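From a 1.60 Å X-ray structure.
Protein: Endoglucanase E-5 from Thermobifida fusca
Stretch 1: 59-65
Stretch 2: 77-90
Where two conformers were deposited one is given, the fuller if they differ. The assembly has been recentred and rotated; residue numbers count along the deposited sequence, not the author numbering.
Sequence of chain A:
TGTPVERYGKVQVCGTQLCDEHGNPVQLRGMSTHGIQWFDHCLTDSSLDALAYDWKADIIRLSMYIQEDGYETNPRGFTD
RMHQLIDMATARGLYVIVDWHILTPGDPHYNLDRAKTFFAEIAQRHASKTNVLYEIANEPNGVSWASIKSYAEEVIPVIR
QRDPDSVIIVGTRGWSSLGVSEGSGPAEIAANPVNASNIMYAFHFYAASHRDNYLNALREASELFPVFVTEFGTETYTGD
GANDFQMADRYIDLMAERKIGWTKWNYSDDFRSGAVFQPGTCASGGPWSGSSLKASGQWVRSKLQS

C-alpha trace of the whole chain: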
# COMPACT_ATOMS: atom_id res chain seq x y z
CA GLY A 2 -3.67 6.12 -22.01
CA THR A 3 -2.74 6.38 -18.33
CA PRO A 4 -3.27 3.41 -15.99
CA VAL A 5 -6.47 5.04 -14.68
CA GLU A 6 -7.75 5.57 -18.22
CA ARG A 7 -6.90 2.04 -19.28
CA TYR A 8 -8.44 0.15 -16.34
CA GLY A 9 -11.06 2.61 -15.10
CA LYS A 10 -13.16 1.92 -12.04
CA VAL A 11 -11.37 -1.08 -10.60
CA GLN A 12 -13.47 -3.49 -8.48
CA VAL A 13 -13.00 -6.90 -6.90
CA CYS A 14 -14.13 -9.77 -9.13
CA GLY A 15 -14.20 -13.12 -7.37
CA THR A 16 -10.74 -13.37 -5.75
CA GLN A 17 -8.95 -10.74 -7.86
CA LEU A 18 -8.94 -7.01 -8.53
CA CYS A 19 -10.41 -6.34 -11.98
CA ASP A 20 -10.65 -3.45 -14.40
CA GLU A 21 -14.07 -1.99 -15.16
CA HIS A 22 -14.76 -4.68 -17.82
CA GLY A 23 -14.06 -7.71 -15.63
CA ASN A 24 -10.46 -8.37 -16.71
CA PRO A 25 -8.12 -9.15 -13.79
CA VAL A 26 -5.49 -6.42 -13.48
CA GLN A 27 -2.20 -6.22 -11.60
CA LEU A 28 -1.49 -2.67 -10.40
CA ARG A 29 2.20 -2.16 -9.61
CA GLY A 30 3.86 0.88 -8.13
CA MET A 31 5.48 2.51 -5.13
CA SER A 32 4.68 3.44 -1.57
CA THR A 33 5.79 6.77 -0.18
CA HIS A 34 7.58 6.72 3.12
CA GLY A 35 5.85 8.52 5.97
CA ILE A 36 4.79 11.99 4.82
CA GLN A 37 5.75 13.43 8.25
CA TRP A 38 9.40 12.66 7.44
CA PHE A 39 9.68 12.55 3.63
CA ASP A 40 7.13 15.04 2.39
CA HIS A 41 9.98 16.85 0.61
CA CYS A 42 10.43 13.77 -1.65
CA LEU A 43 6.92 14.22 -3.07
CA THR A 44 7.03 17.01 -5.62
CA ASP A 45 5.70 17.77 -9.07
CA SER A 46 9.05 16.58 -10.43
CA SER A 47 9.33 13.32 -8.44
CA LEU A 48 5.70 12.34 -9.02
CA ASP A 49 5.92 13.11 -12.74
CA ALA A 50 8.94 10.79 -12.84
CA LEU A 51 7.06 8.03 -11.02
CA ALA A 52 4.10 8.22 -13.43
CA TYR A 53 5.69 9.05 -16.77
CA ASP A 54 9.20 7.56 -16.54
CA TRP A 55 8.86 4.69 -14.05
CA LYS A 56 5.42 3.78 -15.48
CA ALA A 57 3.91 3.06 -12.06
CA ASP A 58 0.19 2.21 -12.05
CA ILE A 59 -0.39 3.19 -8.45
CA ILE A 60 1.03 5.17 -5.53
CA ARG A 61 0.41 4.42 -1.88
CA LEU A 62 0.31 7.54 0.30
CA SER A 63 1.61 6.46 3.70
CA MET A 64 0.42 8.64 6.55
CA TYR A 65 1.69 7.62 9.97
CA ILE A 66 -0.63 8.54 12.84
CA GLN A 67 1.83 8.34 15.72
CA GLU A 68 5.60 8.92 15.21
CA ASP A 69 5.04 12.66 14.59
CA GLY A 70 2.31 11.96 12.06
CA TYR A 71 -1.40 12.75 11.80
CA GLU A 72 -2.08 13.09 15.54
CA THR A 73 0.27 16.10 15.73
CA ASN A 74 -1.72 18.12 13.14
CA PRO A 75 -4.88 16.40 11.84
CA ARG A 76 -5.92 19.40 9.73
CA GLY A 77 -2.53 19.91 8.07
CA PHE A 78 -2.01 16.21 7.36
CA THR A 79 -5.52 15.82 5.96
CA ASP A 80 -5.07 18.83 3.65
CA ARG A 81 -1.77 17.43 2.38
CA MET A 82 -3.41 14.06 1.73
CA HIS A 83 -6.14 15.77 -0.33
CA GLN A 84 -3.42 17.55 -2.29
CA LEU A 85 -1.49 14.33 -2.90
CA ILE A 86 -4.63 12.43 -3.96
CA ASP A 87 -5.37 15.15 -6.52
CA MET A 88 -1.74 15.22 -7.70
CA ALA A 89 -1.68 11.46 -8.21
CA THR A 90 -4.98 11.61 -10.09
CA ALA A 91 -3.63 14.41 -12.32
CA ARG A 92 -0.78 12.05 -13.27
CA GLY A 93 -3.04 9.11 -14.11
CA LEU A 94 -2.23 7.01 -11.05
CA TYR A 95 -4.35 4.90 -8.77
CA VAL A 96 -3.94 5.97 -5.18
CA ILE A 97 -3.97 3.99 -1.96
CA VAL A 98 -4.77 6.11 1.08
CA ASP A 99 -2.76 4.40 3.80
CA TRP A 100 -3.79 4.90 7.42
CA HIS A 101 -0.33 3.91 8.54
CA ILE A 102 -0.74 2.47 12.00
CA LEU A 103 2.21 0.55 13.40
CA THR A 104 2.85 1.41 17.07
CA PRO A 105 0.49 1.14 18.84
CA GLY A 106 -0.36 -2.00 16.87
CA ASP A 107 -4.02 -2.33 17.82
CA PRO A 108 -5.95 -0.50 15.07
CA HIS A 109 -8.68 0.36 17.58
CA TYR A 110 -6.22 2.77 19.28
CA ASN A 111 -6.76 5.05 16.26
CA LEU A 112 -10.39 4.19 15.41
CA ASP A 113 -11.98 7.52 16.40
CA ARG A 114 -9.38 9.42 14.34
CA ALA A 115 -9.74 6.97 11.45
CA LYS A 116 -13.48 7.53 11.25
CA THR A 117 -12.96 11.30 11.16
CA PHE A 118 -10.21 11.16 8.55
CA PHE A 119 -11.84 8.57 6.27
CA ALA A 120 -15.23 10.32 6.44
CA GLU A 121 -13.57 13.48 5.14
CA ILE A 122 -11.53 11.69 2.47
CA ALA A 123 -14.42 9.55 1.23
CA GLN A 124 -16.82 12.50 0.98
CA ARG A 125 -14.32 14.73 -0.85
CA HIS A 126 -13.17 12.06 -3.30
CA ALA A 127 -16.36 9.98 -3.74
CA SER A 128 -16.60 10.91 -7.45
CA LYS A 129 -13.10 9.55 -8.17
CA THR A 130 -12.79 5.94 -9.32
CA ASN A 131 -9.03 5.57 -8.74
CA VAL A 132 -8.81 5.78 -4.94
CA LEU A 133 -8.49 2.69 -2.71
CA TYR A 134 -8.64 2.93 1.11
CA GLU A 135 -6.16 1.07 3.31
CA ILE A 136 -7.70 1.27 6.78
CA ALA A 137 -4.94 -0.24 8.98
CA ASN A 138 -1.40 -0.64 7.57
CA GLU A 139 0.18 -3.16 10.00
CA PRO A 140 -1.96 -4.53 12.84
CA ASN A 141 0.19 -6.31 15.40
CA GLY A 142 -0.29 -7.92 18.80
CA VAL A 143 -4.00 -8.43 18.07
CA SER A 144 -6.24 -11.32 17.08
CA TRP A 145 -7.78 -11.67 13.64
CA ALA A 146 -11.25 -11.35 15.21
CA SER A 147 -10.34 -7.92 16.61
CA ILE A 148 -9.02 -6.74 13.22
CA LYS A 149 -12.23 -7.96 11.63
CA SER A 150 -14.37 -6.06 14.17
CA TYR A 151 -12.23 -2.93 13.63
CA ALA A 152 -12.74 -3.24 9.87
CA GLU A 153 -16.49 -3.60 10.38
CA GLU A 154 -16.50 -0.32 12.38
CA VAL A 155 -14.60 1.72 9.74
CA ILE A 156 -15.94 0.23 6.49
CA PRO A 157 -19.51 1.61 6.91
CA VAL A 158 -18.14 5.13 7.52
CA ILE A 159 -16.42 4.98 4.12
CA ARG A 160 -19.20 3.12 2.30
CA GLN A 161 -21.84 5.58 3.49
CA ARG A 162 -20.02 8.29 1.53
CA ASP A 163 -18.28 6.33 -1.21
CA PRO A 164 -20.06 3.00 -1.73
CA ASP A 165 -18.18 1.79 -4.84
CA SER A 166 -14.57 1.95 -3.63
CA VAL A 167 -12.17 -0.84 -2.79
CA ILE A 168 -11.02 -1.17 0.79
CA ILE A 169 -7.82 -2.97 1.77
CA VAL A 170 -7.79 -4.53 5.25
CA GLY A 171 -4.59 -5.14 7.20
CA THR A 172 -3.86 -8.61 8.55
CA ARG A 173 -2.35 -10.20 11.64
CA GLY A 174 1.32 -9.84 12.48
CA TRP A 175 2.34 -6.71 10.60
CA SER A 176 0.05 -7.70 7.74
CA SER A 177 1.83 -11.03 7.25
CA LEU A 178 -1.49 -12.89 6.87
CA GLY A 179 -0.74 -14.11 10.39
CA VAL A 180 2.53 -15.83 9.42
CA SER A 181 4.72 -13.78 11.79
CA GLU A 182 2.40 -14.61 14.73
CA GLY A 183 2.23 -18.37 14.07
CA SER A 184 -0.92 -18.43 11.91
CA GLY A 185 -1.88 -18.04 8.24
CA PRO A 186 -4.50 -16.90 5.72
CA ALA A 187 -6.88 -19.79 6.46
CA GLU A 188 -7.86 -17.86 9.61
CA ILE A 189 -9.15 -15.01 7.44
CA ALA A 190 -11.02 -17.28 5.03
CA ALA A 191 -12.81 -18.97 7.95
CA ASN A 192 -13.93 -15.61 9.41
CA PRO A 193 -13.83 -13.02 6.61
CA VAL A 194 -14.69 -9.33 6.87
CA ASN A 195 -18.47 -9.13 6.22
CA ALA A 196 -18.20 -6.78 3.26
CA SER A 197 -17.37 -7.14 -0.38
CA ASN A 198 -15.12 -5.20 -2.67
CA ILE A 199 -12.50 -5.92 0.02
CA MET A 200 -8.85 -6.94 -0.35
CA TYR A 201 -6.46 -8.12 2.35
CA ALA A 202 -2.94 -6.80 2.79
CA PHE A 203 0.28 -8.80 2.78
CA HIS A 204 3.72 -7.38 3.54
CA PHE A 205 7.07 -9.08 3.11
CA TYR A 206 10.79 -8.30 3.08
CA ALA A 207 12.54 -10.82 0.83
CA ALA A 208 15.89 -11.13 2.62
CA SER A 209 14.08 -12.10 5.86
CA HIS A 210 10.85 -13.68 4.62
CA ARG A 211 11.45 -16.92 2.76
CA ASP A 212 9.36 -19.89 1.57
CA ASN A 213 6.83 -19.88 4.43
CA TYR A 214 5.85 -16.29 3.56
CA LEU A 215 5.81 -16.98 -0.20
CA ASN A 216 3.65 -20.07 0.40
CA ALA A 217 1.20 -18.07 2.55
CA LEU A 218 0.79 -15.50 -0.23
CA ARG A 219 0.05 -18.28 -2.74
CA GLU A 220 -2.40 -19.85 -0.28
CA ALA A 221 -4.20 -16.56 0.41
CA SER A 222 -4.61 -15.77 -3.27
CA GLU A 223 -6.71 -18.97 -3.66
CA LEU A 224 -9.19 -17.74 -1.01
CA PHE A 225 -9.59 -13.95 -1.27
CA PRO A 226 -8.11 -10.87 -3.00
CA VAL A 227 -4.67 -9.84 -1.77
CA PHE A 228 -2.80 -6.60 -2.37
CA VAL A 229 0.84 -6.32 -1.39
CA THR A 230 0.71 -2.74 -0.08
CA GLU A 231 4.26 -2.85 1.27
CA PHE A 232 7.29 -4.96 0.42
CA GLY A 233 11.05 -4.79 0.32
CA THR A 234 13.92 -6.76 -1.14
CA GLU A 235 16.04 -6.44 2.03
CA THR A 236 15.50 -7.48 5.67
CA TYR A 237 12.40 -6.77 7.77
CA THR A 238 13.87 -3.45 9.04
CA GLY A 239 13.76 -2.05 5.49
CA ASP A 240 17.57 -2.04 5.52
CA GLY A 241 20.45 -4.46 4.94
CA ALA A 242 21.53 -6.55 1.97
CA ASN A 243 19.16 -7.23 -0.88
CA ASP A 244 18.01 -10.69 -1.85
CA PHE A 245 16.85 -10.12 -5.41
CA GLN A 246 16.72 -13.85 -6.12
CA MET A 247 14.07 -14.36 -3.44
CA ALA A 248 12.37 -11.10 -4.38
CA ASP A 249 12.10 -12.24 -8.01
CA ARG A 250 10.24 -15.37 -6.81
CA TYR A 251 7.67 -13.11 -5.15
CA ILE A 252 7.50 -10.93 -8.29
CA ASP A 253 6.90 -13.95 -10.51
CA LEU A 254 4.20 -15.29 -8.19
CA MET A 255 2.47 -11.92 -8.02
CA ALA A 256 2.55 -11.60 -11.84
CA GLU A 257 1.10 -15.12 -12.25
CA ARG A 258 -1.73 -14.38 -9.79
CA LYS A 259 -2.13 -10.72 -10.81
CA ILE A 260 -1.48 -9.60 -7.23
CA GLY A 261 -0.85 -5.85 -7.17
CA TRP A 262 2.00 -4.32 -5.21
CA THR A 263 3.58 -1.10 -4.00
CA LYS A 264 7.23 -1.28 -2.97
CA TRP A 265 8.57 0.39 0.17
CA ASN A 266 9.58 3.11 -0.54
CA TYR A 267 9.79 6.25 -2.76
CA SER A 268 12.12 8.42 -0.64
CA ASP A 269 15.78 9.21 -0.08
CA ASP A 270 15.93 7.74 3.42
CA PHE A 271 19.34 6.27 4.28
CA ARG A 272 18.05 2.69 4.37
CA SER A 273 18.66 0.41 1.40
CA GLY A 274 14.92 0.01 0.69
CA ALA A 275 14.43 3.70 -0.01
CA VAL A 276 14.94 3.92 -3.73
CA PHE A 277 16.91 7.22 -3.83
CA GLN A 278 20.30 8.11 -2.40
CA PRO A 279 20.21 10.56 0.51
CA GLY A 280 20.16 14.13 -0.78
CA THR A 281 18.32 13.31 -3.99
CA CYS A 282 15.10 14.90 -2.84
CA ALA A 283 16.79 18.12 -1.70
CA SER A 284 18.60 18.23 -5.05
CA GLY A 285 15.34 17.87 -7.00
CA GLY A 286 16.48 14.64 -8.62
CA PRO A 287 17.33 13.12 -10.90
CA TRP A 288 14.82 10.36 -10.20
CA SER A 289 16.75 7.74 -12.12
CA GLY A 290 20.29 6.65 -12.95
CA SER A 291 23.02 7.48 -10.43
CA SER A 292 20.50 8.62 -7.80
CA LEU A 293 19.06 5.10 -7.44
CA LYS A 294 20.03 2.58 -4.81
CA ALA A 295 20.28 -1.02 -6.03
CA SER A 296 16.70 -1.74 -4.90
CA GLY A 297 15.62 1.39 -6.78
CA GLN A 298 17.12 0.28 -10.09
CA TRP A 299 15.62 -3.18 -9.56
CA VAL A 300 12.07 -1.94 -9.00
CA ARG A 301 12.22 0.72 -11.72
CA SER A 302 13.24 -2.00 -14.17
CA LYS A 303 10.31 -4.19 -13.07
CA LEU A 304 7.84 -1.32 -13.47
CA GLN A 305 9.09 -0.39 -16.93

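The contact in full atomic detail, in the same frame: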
# COMPACT_ATOMS: atom_id res chain seq x y z
N ILE A 59 0.23 2.91 -9.73
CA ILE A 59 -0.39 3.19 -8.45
C ILE A 59 0.66 3.74 -7.48
O ILE A 59 1.85 3.39 -7.55
CB ILE A 59 -1.05 1.88 -7.93
CG1 ILE A 59 -1.85 2.08 -6.65
CG2 ILE A 59 -0.02 0.78 -7.73
CD1 ILE A 59 -2.86 0.95 -6.42
N ILE A 60 0.21 4.63 -6.60
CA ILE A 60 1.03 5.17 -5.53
C ILE A 60 0.27 4.99 -4.23
O ILE A 60 -0.93 5.27 -4.15
CB ILE A 60 1.38 6.67 -5.77
CG1 ILE A 60 2.34 7.18 -4.67
CG2 ILE A 60 0.15 7.54 -5.84
CD1 ILE A 60 2.94 8.51 -4.95
N ARG A 61 0.96 4.51 -3.21
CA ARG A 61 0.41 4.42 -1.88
C ARG A 61 0.93 5.60 -1.06
O ARG A 61 2.14 5.81 -0.95
CB ARG A 61 0.82 3.10 -1.27
CG ARG A 61 0.45 2.90 0.18
CD ARG A 61 1.04 1.61 0.60
NE ARG A 61 0.67 1.07 1.89
CZ ARG A 61 1.54 0.79 2.86
NH1 ARG A 61 2.83 1.12 2.78
NH2 ARG A 61 1.11 0.19 3.94
N LEU A 62 -0.00 6.37 -0.52
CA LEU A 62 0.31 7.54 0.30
C LEU A 62 0.30 7.15 1.77
O LEU A 62 -0.77 6.96 2.37
CB LEU A 62 -0.71 8.64 0.02
CG LEU A 62 -0.85 9.05 -1.44
CD1 LEU A 62 -2.01 10.03 -1.61
CD2 LEU A 62 0.43 9.65 -1.98
N SER A 63 1.48 7.01 2.37
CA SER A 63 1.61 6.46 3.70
C SER A 63 1.62 7.57 4.72
O SER A 63 2.55 8.37 4.78
CB SER A 63 2.88 5.61 3.82
OG SER A 63 2.78 4.46 2.99
N MET A 64 0.56 7.64 5.50
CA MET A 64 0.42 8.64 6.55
C MET A 64 0.44 7.97 7.92
O MET A 64 -0.54 7.36 8.35
CB MET A 64 -0.90 9.40 6.38
CG MET A 64 -1.10 10.53 7.39
SD MET A 64 -2.66 11.38 7.15
CE MET A 64 -3.79 10.14 7.83
N TYR A 65 1.58 8.06 8.59
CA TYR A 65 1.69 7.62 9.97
C TYR A 65 0.76 8.46 10.84
O TYR A 65 0.46 9.61 10.51
CB TYR A 65 3.10 7.80 10.50
CG TYR A 65 4.13 6.79 10.06
CD1 TYR A 65 4.56 6.72 8.75
CD2 TYR A 65 4.72 5.94 10.99
CE1 TYR A 65 5.53 5.83 8.35
CE2 TYR A 65 5.71 5.04 10.60
CZ TYR A 65 6.10 4.99 9.28
OH TYR A 65 7.07 4.10 8.88
N GLY A 77 -3.60 19.76 9.03
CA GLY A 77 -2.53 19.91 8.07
C GLY A 77 -2.25 18.62 7.30
O GLY A 77 -2.04 18.65 6.10
N PHE A 78 -2.25 17.51 8.01
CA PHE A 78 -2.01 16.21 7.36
C PHE A 78 -3.14 15.85 6.42
O PHE A 78 -2.89 15.34 5.33
CB PHE A 78 -1.76 15.09 8.37
CG PHE A 78 -0.34 15.02 8.86
CD1 PHE A 78 0.63 14.32 8.15
CD2 PHE A 78 0.03 15.67 10.03
CE1 PHE A 78 1.94 14.27 8.61
CE2 PHE A 78 1.33 15.62 10.49
CZ PHE A 78 2.28 14.92 9.78
N THR A 79 -4.38 16.12 6.82
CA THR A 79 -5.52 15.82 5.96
C THR A 79 -5.46 16.66 4.68
O THR A 79 -5.68 16.15 3.58
CB THR A 79 -6.83 16.07 6.71
OG1 THR A 79 -6.87 15.27 7.89
CG2 THR A 79 -8.04 15.62 5.89
N ASP A 80 -5.13 17.95 4.81
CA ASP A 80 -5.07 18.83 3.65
C ASP A 80 -3.96 18.38 2.70
O ASP A 80 -4.13 18.43 1.49
CB ASP A 80 -4.87 20.29 4.07
CG ASP A 80 -6.14 20.93 4.58
OD1 ASP A 80 -7.25 20.43 4.26
OD2 ASP A 80 -6.12 21.94 5.32
N ARG A 81 -2.84 17.93 3.24
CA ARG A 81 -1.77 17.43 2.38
C ARG A 81 -2.18 16.14 1.65
O ARG A 81 -1.82 15.93 0.49
CB ARG A 81 -0.49 17.24 3.17
CG ARG A 81 0.67 16.67 2.39
CD ARG A 81 1.04 17.46 1.14
NE ARG A 81 2.37 17.06 0.69
CZ ARG A 81 2.86 17.26 -0.52
NH1 ARG A 81 2.14 17.85 -1.47
NH2 ARG A 81 4.09 16.85 -0.79
N MET A 82 -2.92 15.28 2.34
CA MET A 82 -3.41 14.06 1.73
C MET A 82 -4.37 14.37 0.58
O MET A 82 -4.26 13.77 -0.48
CB MET A 82 -4.05 13.14 2.77
CG MET A 82 -3.05 12.51 3.73
SD MET A 82 -1.87 11.37 2.99
CE MET A 82 -2.87 9.90 2.85
N HIS A 83 -5.27 15.33 0.76
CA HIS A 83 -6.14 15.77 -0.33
C HIS A 83 -5.30 16.22 -1.51
O HIS A 83 -5.59 15.88 -2.65
CB HIS A 83 -7.00 16.95 0.11
CG HIS A 83 -8.13 16.60 1.03
ND1 HIS A 83 -9.00 15.55 0.82
CD2 HIS A 83 -8.56 17.23 2.15
CE1 HIS A 83 -9.90 15.53 1.78
NE2 HIS A 83 -9.66 16.54 2.60
N GLN A 84 -4.28 17.04 -1.24
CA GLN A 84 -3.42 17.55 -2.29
C GLN A 84 -2.72 16.41 -3.02
O GLN A 84 -2.66 16.42 -4.24
CB GLN A 84 -2.40 18.51 -1.70
CG GLN A 84 -1.55 19.22 -2.71
CD GLN A 84 -0.68 20.25 -2.04
OE1 GLN A 84 0.10 19.91 -1.15
NE2 GLN A 84 -0.85 21.51 -2.42
N LEU A 85 -2.21 15.43 -2.28
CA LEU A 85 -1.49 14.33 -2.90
C LEU A 85 -2.43 13.41 -3.70
O LEU A 85 -2.05 12.89 -4.73
CB LEU A 85 -0.71 13.53 -1.86
CG LEU A 85 0.52 14.24 -1.27
CD1 LEU A 85 0.96 13.51 -0.00
CD2 LEU A 85 1.64 14.31 -2.28
N ILE A 86 -3.65 13.22 -3.22
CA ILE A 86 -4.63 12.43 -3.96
C ILE A 86 -4.93 13.09 -5.30
O ILE A 86 -4.99 12.42 -6.32
CB ILE A 86 -5.93 12.24 -3.14
CG1 ILE A 86 -5.68 11.29 -1.97
CG2 ILE A 86 -7.07 11.67 -4.01
CD1 ILE A 86 -6.71 11.40 -0.88
N ASP A 87 -5.13 14.40 -5.29
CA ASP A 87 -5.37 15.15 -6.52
C ASP A 87 -4.16 15.11 -7.45
O ASP A 87 -4.31 14.96 -8.65
CB ASP A 87 -5.75 16.60 -6.22
CG ASP A 87 -7.12 16.73 -5.58
OD1 ASP A 87 -7.90 15.75 -5.64
OD2 ASP A 87 -7.49 17.77 -4.99
N MET A 88 -2.96 15.24 -6.89
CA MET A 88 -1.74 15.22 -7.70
C MET A 88 -1.57 13.87 -8.38
O MET A 88 -1.25 13.80 -9.56
CB MET A 88 -0.51 15.52 -6.84
CG MET A 88 -0.39 16.96 -6.46
SD MET A 88 1.07 17.28 -5.47
CE MET A 88 2.35 17.35 -6.75
N ALA A 89 -1.80 12.80 -7.64
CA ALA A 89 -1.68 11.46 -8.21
C ALA A 89 -2.68 11.27 -9.33
O ALA A 89 -2.36 10.73 -10.38
CB ALA A 89 -1.87 10.43 -7.16
N THR A 90 -3.91 11.73 -9.10
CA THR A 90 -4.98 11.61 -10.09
C THR A 90 -4.65 12.39 -11.36
O THR A 90 -4.91 11.91 -12.46
CB THR A 90 -6.29 12.11 -9.46
OG1 THR A 90 -6.60 11.31 -8.31
CG2 THR A 90 -7.47 11.89 -10.40

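The contact between strand 59-65 and helix 77-90 is a purely apolar packing of one face of a buried strand against one side of an almost exactly antiparallel helix, with no hydrogen bond passing between them. The two axes run at 175° to each other and approach to 9.9 Å, a spacing that leaves room for a single layer of interlocking side chains. Together the two stretches bury 377 Å² of surface.

Because side chains alternate along a strand, Ile60, Leu62 and Met64 all direct their CA-to-CB bonds toward the helix, whereas that of Ser63 points away and Arg61 stays out of reach; the polar groups of Arg61 and Ser63 are hydrogen-bonded elsewhere in the structure. On the helix, Phe78, Met82, Leu85 and Ala89 point toward the strand. Their spacings of four, three and four residues place them along one side of the helix, and the antiparallel course pairs the start of the strand with the end of this helical segment: Ile60 lies nearest Ala89, Leu62 nearest Met82 and Met64 nearest Phe78, with CA-CA distances of 7.4, 7.6 and 8.0 Å.

Leu62 is the centre of the contact and has the largest area covered by the other stretch. With chi1 in m and chi2 in t, Leu62 places its CD1 3.7 Å from CB of Leu85 and 3.9 Å from CG1 of Ile86. The latter residue joins from the flank, since its CA-to-CB bond points sideways. Met82 closes over another part of the leucine: its CE methyl lies 3.8 Å from Leu62 CB and 3.6 Å from the backbone O of Leu62. All three chi angles of Met82 are in m, in the one of its two deposited conformers described here, and this folded shape brings CE against the strand.

Met64 adopts a different form, extended through chi1 and chi2, both t, before chi3 turns to p. The extension carries the sulfur to the helix, where Met64 SD sits 3.6 Å from CG of Met82 and 4.0 Å from CB of Phe78. Met82 therefore touches two successive inward-facing residues of the strand, bridging Leu62 and Met64. The Phe78 ring meets CG of Met64 obliquely.

At the other end the packing is simpler. Ile60 CG2 rests 3.8 Å from CB of Ala89, and the short alanine side chain accompanies the closest of the three CA pairings.

The helix presents these side chains from a regular backbone. Hydrogen bonds from N of each residue to O four positions earlier run without a break from Arg81 N to Thr90 N, including Met82 N to Phe78 O at 3.0 Å and Ala89 N to Leu85 O at 2.9 Å. Its polar side chains take no part in the contact: Arg81 NH1 instead donates to Gln84 OE1 at 2.9 Å, and Thr90 OG1 donates to the backbone O of Ile86 at 2.8 Å.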